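Local coordinates for protein beta-lactamase (Sebaldella termitidis, PDB 6N1N) that probably hydrolyses beta-lactam antibiotics to substituted beta-amino acids, as a class D serine beta-lactamase of the penicillin-recognising fold, at residues I45-A50 against E198-Y203; I145-Q150 against A217-N222. All coordinates share one frame; numbering follows the deposited sequence.

Contact 1 of 2, residues I45-A50 against E198-Y203; sequences IRRLPA and ENIIWY
The loop that leads into the predicted nucleophile Ser51 packs against one strand of the central sheet here, with Arg47, Leu48 and Pro49 lying over Glu198, Ile200 and Trp202 of strand 198-209. Trp202 gives its indole N-H to a backbone carbonyl: NE1 lies 2.8 Å from Leu48 O, with an N-H...O angle of 158°, and the oxygen sits close to the ring plane, at the edge. Two residues earlier in the strand, Arg47 runs across Ile200, whose CD1 packs 3.3 Å from Arg47 CD and covers one face of the guanidinium. Arg47 CG is anti to the carbonyl carbon (chi1 -61°), and the chain is extended from CG to NE. At the tip, Arg47 NH2 forms a salt bridge with Glu198 OE1 at 3.0 Å; the bond is bent, reaching the oxygen from above the carboxylate plane, with the two planes 73° apart. A water bridges the pair, accepting from Arg47 NH1 and donating to Glu198 OE1. Glu195 takes NH1 in another salt bridge and also receives Leu48 N. The indole N-H to carbonyl bond and the arginine salt bridges join the loop before the predicted acylation serine to the sheet of the class D beta-lactamase fold.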
loop_
_atom_site.group_PDB
_atom_site.type_symbol
_atom_site.label_atom_id
_atom_site.label_comp_id
_atom_site.label_asym_id
_atom_site.label_seq_id
_atom_site.Cartn_x
_atom_site.Cartn_y
_atom_site.Cartn_z
ATOM N N ILE A 45 -8.937 12.599 1.112
ATOM C CA ILE A 45 -8.587 12.766 2.521
ATOM C C ILE A 45 -7.333 11.966 2.863
ATOM O O ILE A 45 -7.275 10.748 2.650
ATOM C CB ILE A 45 -9.772 12.357 3.409
ATOM C CG1 ILE A 45 -10.980 13.279 3.149
ATOM C CG2 ILE A 45 -9.390 12.403 4.863
ATOM C CD1 ILE A 45 -12.250 12.811 3.816
ATOM N N ARG A 46 -6.339 12.654 3.444
ATOM C CA ARG A 46 -5.083 12.012 3.810
ATOM C C ARG A 46 -5.176 11.350 5.176
ATOM O O ARG A 46 -5.749 11.915 6.117
ATOM C CB ARG A 46 -3.950 13.034 3.835
ATOM C CG ARG A 46 -3.570 13.562 2.461
ATOM C CD ARG A 46 -2.454 14.572 2.556
ATOM N NE ARG A 46 -1.939 14.991 1.256
ATOM C CZ ARG A 46 -1.344 16.152 1.021
ATOM N NH1 ARG A 46 -1.175 17.057 1.988
ATOM N NH2 ARG A 46 -0.905 16.419 -0.190
ATOM N N ARG A 47 -4.590 10.145 5.283
ATOM C CA ARG A 47 -4.429 9.452 6.558
ATOM C C ARG A 47 -3.069 8.766 6.568
ATOM O O ARG A 47 -2.443 8.593 5.518
ATOM C CB ARG A 47 -5.539 8.435 6.813
ATOM C CG ARG A 47 -6.915 9.089 6.877
ATOM C CD ARG A 47 -7.904 8.178 7.463
ATOM N NE ARG A 47 -9.237 8.759 7.616
ATOM C CZ ARG A 47 -9.708 9.311 8.731
ATOM N NH1 ARG A 47 -8.959 9.409 9.822
ATOM N NH2 ARG A 47 -10.954 9.765 8.759
ATOM N N LEU A 48 -2.614 8.336 7.762
ATOM C CA LEU A 48 -1.317 7.680 7.856
ATOM C C LEU A 48 -1.283 6.459 6.933
ATOM O O LEU A 48 -2.299 5.768 6.772
ATOM C CB LEU A 48 -0.981 7.257 9.296
ATOM C CG LEU A 48 -1.510 5.934 9.882
ATOM C CD1 LEU A 48 -0.806 5.687 11.234
ATOM C CD2 LEU A 48 -2.992 5.991 10.059
ATOM N N PRO A 49 -0.145 6.206 6.269
ATOM C CA PRO A 49 -0.062 5.046 5.362
ATOM C C PRO A 49 0.096 3.709 6.059
ATOM O O PRO A 49 -0.240 2.672 5.463
ATOM C CB PRO A 49 1.183 5.344 4.533
ATOM C CG PRO A 49 2.029 6.213 5.450
ATOM C CD PRO A 49 1.025 7.095 6.120
ATOM N N ALA A 50 0.625 3.703 7.276
ATOM C CA ALA A 50 0.968 2.475 7.978
ATOM C C ALA A 50 1.757 1.559 7.050
ATOM O O ALA A 50 2.635 2.038 6.348
ATOM C CB ALA A 50 -0.286 1.827 8.549
ATOM N N GLU A 198 -10.895 6.373 15.130
ATOM C CA GLU A 198 -11.147 5.716 13.862
ATOM C C GLU A 198 -10.000 4.776 13.509
ATOM O O GLU A 198 -8.856 5.215 13.349
ATOM C CB GLU A 198 -11.348 6.758 12.768
ATOM C CG GLU A 198 -12.550 7.655 13.026
ATOM C CD GLU A 198 -12.792 8.608 11.902
ATOM O OE1 GLU A 198 -11.881 9.403 11.576
ATOM O OE2 GLU A 198 -13.892 8.547 11.330
ATOM N N ASN A 199 -10.316 3.491 13.371
ATOM C CA ASN A 199 -9.371 2.531 12.811
ATOM C C ASN A 199 -9.343 2.674 11.293
ATOM O O ASN A 199 -10.387 2.779 10.653
ATOM C CB ASN A 199 -9.770 1.108 13.178
ATOM C CG ASN A 199 -9.753 0.869 14.680
ATOM O OD1 ASN A 199 -8.793 1.188 15.346
ATOM N ND2 ASN A 199 -10.825 0.294 15.202
ATOM N N ILE A 200 -8.136 2.666 10.735
ATOM C CA ILE A 200 -7.875 2.907 9.327
ATOM C C ILE A 200 -7.284 1.617 8.747
ATOM O O ILE A 200 -6.221 1.173 9.183
ATOM C CB ILE A 200 -6.899 4.082 9.117
ATOM C CG1 ILE A 200 -7.289 5.322 9.931
ATOM C CG2 ILE A 200 -6.744 4.385 7.608
ATOM C CD1 ILE A 200 -8.622 5.844 9.652
ATOM N N ILE A 201 -7.963 1.034 7.762
ATOM C CA ILE A 201 -7.538 -0.226 7.177
ATOM C C ILE A 201 -7.410 -0.031 5.671
ATOM O O ILE A 201 -8.415 0.153 4.973
ATOM C CB ILE A 201 -8.504 -1.377 7.515
ATOM C CG1 ILE A 201 -8.592 -1.521 9.056
ATOM C CG2 ILE A 201 -8.062 -2.645 6.842
ATOM C CD1 ILE A 201 -9.670 -2.500 9.517
ATOM N N TRP A 202 -6.174 -0.107 5.176
ATOM C CA TRP A 202 -5.846 0.025 3.774
ATOM C C TRP A 202 -5.646 -1.329 3.089
ATOM O O TRP A 202 -5.120 -2.273 3.661
ATOM C CB TRP A 202 -4.525 0.755 3.584
ATOM C CG TRP A 202 -4.340 2.162 4.000
ATOM C CD1 TRP A 202 -3.824 2.619 5.179
ATOM C CD2 TRP A 202 -4.478 3.297 3.157
ATOM N NE1 TRP A 202 -3.698 3.992 5.134
ATOM C CE2 TRP A 202 -4.081 4.423 3.891
ATOM C CE3 TRP A 202 -4.928 3.472 1.852
ATOM C CZ2 TRP A 202 -4.143 5.709 3.364
ATOM C CZ3 TRP A 202 -4.987 4.739 1.341
ATOM C CH2 TRP A 202 -4.570 5.837 2.079
ATOM N N TYR A 203 -5.957 -1.341 1.798
ATOM C CA TYR A 203 -5.423 -2.322 0.857
ATOM C C TYR A 203 -5.205 -1.566 -0.457
ATOM O O TYR A 203 -6.164 -1.048 -1.055
ATOM C CB TYR A 203 -6.380 -3.509 0.712
ATOM C CG TYR A 203 -5.794 -4.683 -0.032
ATOM C CD1 TYR A 203 -4.599 -5.264 0.366
ATOM C CD2 TYR A 203 -6.435 -5.204 -1.139
ATOM C CE1 TYR A 203 -4.054 -6.331 -0.337
ATOM C CE2 TYR A 203 -5.909 -6.300 -1.814
ATOM C CZ TYR A 203 -4.730 -6.838 -1.424
ATOM O OH TYR A 203 -4.224 -7.902 -2.136
HETATM O O HOH W 1 -9.616 10.181 12.955
#

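Contact 2 of 2, residues I145-Q150 against A217-N222; sequences ISPEEQ and AVRIIN
A buried helix-on-sheet contact sets the first turn of helix 147-159 against strand 212-222 of the central sheet, and Pro147 makes most of it, meeting Ala217 and Arg219. The proline ring crosses the arginine side chain at about a right angle. Its CD lies 3.2 Å above the guanidinium plane, offset toward the rim and 3.5 Å from Arg219 NH1, while Pro147 CG approaches Arg219 CZ at 3.7 Å. Arg219 CG is anti to the backbone N (chi1 -170°), and the chain then bends at chi3 (59°), which turns NE out of the extended course. The strongest polar partner of this buried cation is Ile45 O, which receives NH2. Beside the arginine, Pro147 CB touches Ala217 CB at 3.8 Å, and Gln150 CB comes within 4.3 Å of the same methyl; the amide of Gln150 turns to Thr52, donating from NE2 to OG1. Just ahead of the helix, Ser146 OG accepts from Glu149 N at 3.1 Å, and Glu149 OE1 accepts from Ser146 N at 2.9 Å through its anti lone pair. This reciprocal pair is a capping box, with Ser146 as N-cap and proline in the first helical position.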
loop_
_atom_site.group_PDB
_atom_site.type_symbol
_atom_site.label_atom_id
_atom_site.label_comp_id
_atom_site.label_asym_id
_atom_site.label_seq_id
_atom_site.Cartn_x
_atom_site.Cartn_y
_atom_site.Cartn_z
ATOM N N ILE A 145 -1.293 10.325 3.564
ATOM C CA ILE A 145 -1.493 10.231 2.117
ATOM C C ILE A 145 -2.942 9.868 1.823
ATOM O O ILE A 145 -3.604 9.194 2.603
ATOM C CB ILE A 145 -0.511 9.207 1.485
ATOM C CG1 ILE A 145 -0.617 9.226 -0.043
ATOM C CG2 ILE A 145 -0.740 7.773 2.025
ATOM C CD1 ILE A 145 0.542 8.535 -0.724
ATOM N N SER A 146 -3.469 10.396 0.697
ATOM C CA SER A 146 -4.849 10.082 0.349
ATOM C C SER A 146 -4.900 8.873 -0.570
ATOM O O SER A 146 -3.891 8.498 -1.173
ATOM C CB SER A 146 -5.508 11.257 -0.356
ATOM O OG SER A 146 -4.975 11.416 -1.668
ATOM N N PRO A 147 -6.081 8.268 -0.738
ATOM C CA PRO A 147 -6.206 7.179 -1.736
ATOM C C PRO A 147 -5.857 7.595 -3.165
ATOM O O PRO A 147 -5.172 6.857 -3.877
ATOM C CB PRO A 147 -7.680 6.766 -1.603
ATOM C CG PRO A 147 -8.025 7.099 -0.168
ATOM C CD PRO A 147 -7.301 8.409 0.080
ATOM N N GLU A 148 -6.316 8.753 -3.617
ATOM C CA GLU A 148 -5.886 9.287 -4.912
ATOM C C GLU A 148 -4.366 9.359 -5.035
ATOM O O GLU A 148 -3.798 8.970 -6.062
ATOM C CB GLU A 148 -6.526 10.662 -5.101
ATOM C CG GLU A 148 -6.105 11.454 -6.305
ATOM C CD GLU A 148 -6.700 12.863 -6.278
ATOM O OE1 GLU A 148 -7.653 13.087 -5.492
ATOM O OE2 GLU A 148 -6.216 13.734 -7.033
ATOM N N GLU A 149 -3.684 9.836 -3.996
ATOM C CA GLU A 149 -2.235 9.961 -4.022
ATOM C C GLU A 149 -1.537 8.608 -3.986
ATOM O O GLU A 149 -0.464 8.449 -4.597
ATOM C CB GLU A 149 -1.775 10.820 -2.839
ATOM C CG GLU A 149 -2.190 12.261 -2.941
ATOM C CD GLU A 149 -1.860 13.068 -1.712
ATOM O OE1 GLU A 149 -2.047 12.566 -0.589
ATOM O OE2 GLU A 149 -1.404 14.215 -1.877
ATOM N N GLN A 150 -2.115 7.627 -3.286
ATOM C CA GLN A 150 -1.574 6.273 -3.360
ATOM C C GLN A 150 -1.586 5.782 -4.796
ATOM O O GLN A 150 -0.597 5.245 -5.297
ATOM C CB GLN A 150 -2.379 5.298 -2.496
ATOM C CG GLN A 150 -2.246 5.485 -1.010
ATOM C CD GLN A 150 -1.209 4.594 -0.378
ATOM O OE1 GLN A 150 -0.268 4.113 -1.023
ATOM N NE2 GLN A 150 -1.366 4.381 0.922
ATOM N N ALA A 217 -7.094 1.684 -4.355
ATOM C CA ALA A 217 -6.813 2.044 -2.975
ATOM C C ALA A 217 -8.128 1.908 -2.223
ATOM O O ALA A 217 -9.063 2.670 -2.450
ATOM C CB ALA A 217 -6.243 3.461 -2.849
ATOM N N VAL A 218 -8.201 0.881 -1.400
ATOM C CA VAL A 218 -9.325 0.635 -0.519
ATOM C C VAL A 218 -8.915 1.133 0.854
ATOM O O VAL A 218 -7.802 0.860 1.320
ATOM C CB VAL A 218 -9.670 -0.865 -0.483
ATOM C CG1 VAL A 218 -10.608 -1.175 0.683
ATOM C CG2 VAL A 218 -10.271 -1.305 -1.775
ATOM N N ARG A 219 -9.778 1.904 1.489
ATOM C CA ARG A 219 -9.458 2.391 2.821
ATOM C C ARG A 219 -10.726 2.376 3.650
ATOM O O ARG A 219 -11.630 3.205 3.458
ATOM C CB ARG A 219 -8.828 3.772 2.796
ATOM C CG ARG A 219 -8.297 4.136 4.159
ATOM C CD ARG A 219 -7.660 5.493 4.196
ATOM N NE ARG A 219 -8.564 6.574 3.814
ATOM C CZ ARG A 219 -8.158 7.803 3.497
ATOM N NH1 ARG A 219 -6.854 8.134 3.508
ATOM N NH2 ARG A 219 -9.067 8.703 3.153
ATOM N N ILE A 220 -10.749 1.462 4.594
ATOM C CA ILE A 220 -11.871 1.237 5.479
ATOM C C ILE A 220 -11.682 2.085 6.717
ATOM O O ILE A 220 -10.581 2.134 7.288
ATOM C CB ILE A 220 -11.956 -0.253 5.854
ATOM C CG1 ILE A 220 -12.244 -1.066 4.588
ATOM C CG2 ILE A 220 -12.981 -0.502 6.958
ATOM C CD1 ILE A 220 -11.999 -2.538 4.767
ATOM N N ILE A 221 -12.750 2.759 7.125
ATOM C CA ILE A 221 -12.799 3.470 8.391
ATOM C C ILE A 221 -13.756 2.702 9.284
ATOM O O ILE A 221 -14.889 2.418 8.888
ATOM C CB ILE A 221 -13.264 4.926 8.225
ATOM C CG1 ILE A 221 -12.411 5.653 7.191
ATOM C CG2 ILE A 221 -13.262 5.633 9.582
ATOM C CD1 ILE A 221 -10.942 5.726 7.540
ATOM N N ASN A 222 -13.294 2.342 10.465
ATOM C CA ASN A 222 -14.079 1.523 11.364
ATOM C C ASN A 222 -13.943 2.091 12.760
ATOM O O ASN A 222 -12.828 2.222 13.268
ATOM C CB ASN A 222 -13.606 0.078 11.339
ATOM C CG ASN A 222 -14.265 -0.742 12.388
ATOM O OD1 ASN A 222 -15.502 -0.702 12.542
ATOM N ND2 ASN A 222 -13.467 -1.485 13.142
#

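How the contacts relate
From the N terminus, the loop 45-50 comes first and 145-150 second, followed by strand segments 198-203 and 217-222, so the two contacts cross. Contact 1 closes a loop of 147 residues that takes in most of the helices of the chain; contact 2 closes one of 66 residues, half of them in strands. Their centres are about 6 Å apart. The two strands are successive, antiparallel neighbours in the sheet, joined by the backbone pair Ile201 and Ile220, while Ile200 packs against Ile221. The two first segments also meet: Arg47 and Ile145 share a backbone hydrogen bond, and Arg46 reaches Glu149 in a salt bridge. Together they tie the approach to Ser51 and a helix start to one sheet.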